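Local coordinates for protein putative methyltransferase (Porphyromonas gingivalis, PDB 3LL7) that is a putative methyltransferase, probably transferring methyl groups to an acceptor substrate, at residues 80-85 with 231-236. Sequence-based numbering, arbitrary orientation. Where two conformers were deposited one is given.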
loop_
_atom_site.group_PDB
_atom_site.type_symbol
_atom_site.label_atom_id
_atom_site.label_comp_id
_atom_site.label_asym_id
_atom_site.label_seq_id
_atom_site.Cartn_x
_atom_site.Cartn_y
_atom_site.Cartn_z
ATOM N N GLY A 80 -6.094 -3.709 0.097
ATOM C CA GLY A 80 -7.040 -3.157 -0.861
ATOM C C GLY A 80 -7.040 -4.039 -2.096
ATOM O O GLY A 80 -6.255 -4.981 -2.195
ATOM N N ALA A 81 -7.912 -3.725 -3.045
ATOM C CA ALA A 81 -7.948 -4.410 -4.337
ATOM C C ALA A 81 -6.701 -4.160 -5.213
ATOM O O ALA A 81 -6.189 -5.080 -5.858
ATOM C CB ALA A 81 -9.235 -4.007 -5.106
ATOM N N VAL A 82 -6.219 -2.920 -5.257
ATOM C CA VAL A 82 -5.126 -2.606 -6.186
ATOM C C VAL A 82 -3.757 -3.148 -5.780
ATOM O O VAL A 82 -3.016 -3.640 -6.635
ATOM C CB VAL A 82 -5.063 -1.110 -6.563
ATOM C CG1 VAL A 82 -5.917 -0.849 -7.801
ATOM C CG2 VAL A 82 -5.515 -0.244 -5.409
ATOM N N THR A 83 -3.419 -3.100 -4.494
ATOM C CA THR A 83 -2.112 -3.613 -4.072
ATOM C C THR A 83 -2.090 -5.128 -4.058
ATOM O O THR A 83 -1.077 -5.744 -4.429
ATOM C CB THR A 83 -1.688 -3.090 -2.696
ATOM O OG1 THR A 83 -2.705 -3.390 -1.722
ATOM C CG2 THR A 83 -1.471 -1.589 -2.766
ATOM N N SER A 84 -3.211 -5.739 -3.649
ATOM C CA SER A 84 -3.274 -7.194 -3.657
ATOM C C SER A 84 -2.930 -7.673 -5.056
ATOM O O SER A 84 -2.096 -8.526 -5.198
ATOM C CB SER A 84 -4.640 -7.716 -3.225
ATOM O OG SER A 84 -5.603 -7.482 -4.236
ATOM N N SER A 85 -3.528 -7.090 -6.094
ATOM C CA SER A 85 -3.228 -7.549 -7.470
ATOM C C SER A 85 -1.819 -7.293 -8.028
ATOM O O SER A 85 -1.357 -8.033 -8.914
ATOM C CB SER A 85 -4.299 -7.092 -8.471
ATOM O OG SER A 85 -4.691 -5.735 -8.279
ATOM N N VAL A 231 5.330 0.411 -2.416
ATOM C CA VAL A 231 4.134 0.425 -3.290
ATOM C C VAL A 231 3.093 1.438 -2.813
ATOM O O VAL A 231 2.522 1.287 -1.712
ATOM C CB VAL A 231 3.498 -0.994 -3.374
ATOM C CG1 VAL A 231 2.284 -1.001 -4.311
ATOM C CG2 VAL A 231 4.555 -2.043 -3.834
ATOM N N ALA A 232 2.840 2.452 -3.633
ATOM C CA ALA A 232 1.783 3.414 -3.342
ATOM C C ALA A 232 0.547 3.152 -4.224
ATOM O O ALA A 232 0.682 2.666 -5.358
ATOM C CB ALA A 232 2.279 4.831 -3.539
ATOM N N ALA A 233 -0.624 3.447 -3.661
ATOM C CA ALA A 233 -1.943 3.412 -4.338
ATOM C C ALA A 233 -2.825 4.468 -3.677
ATOM O O ALA A 233 -2.703 4.726 -2.474
ATOM C CB ALA A 233 -2.580 2.034 -4.214
ATOM N N HIS A 234 -3.722 5.083 -4.446
ATOM C CA HIS A 234 -4.654 6.093 -3.897
ATOM C C HIS A 234 -3.926 7.297 -3.276
ATOM O O HIS A 234 -4.415 7.911 -2.325
ATOM C CB HIS A 234 -5.616 5.459 -2.880
ATOM C CG HIS A 234 -6.310 4.232 -3.391
ATOM N ND1 HIS A 234 -7.333 4.285 -4.315
ATOM C CD2 HIS A 234 -6.117 2.920 -3.119
ATOM C CE1 HIS A 234 -7.743 3.059 -4.589
ATOM N NE2 HIS A 234 -7.015 2.211 -3.882
ATOM N N GLY A 235 -2.750 7.613 -3.812
ATOM C CA GLY A 235 -1.956 8.729 -3.324
ATOM C C GLY A 235 -1.074 8.495 -2.105
ATOM O O GLY A 235 -0.490 9.451 -1.599
ATOM N N GLU A 236 -0.973 7.255 -1.610
ATOM C CA GLU A 236 -0.230 7.023 -0.374
ATOM C C GLU A 236 0.452 5.677 -0.384
ATOM O O GLU A 236 -0.034 4.742 -1.034
ATOM C CB GLU A 236 -1.118 7.161 0.881
ATOM C CG GLU A 236 -2.128 6.062 1.097
ATOM C CD GLU A 236 -2.879 6.141 2.454
ATOM O OE1 GLU A 236 -2.850 7.184 3.140
ATOM O OE2 GLU A 236 -3.514 5.138 2.824
#
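Thr83, on the first turn of helix 81-86, puts its methyl group against the end of strand 225-233, where CG2 comes to 4.1 Å from Ala233 CB. The threonine methyl also meets Val231, whose CG1 points anti to its own backbone N (chi1 -178°) and ends 4.1 Å from Thr83 CG2, the two side chains crossing at a slant. Val82, one residue earlier on the helix, was deposited in two conformers; in the one given, CG2 lies 3.9 Å from Ala233 CB.

Thr83 is turned so that CG2 lies anti to the carbonyl carbon while OG1 stands between the backbone N and that carbon (chi1 55°). This turns the methyl to the strand, while the hydroxyl makes a weak hydrogen bond with Glu239 OE1 on the adjoining strand 236-244.

At the solvent-exposed edge, the same conformer of Val82 and His234 reach toward each other tip to tip. Val82 CG2 comes obliquely to the imidazole and is 3.3 Å from His234 NE2, a close approach to be read with the same care.

His234 and Gly235 are the two loop residues of the type I' turn from Ala233 to Glu236, closed by Ala233 N to Glu236 O (3.0 Å) and Glu236 N to Ala233 O (3.2 Å). Across the contact everything is van der Waals packing, burying 167 Å² in total. It sets the start of a short helix against the tip of a two-residue type I' β-hairpin, formed by the antiparallel strands 225-233 and 236-244 of the large mixed sheet.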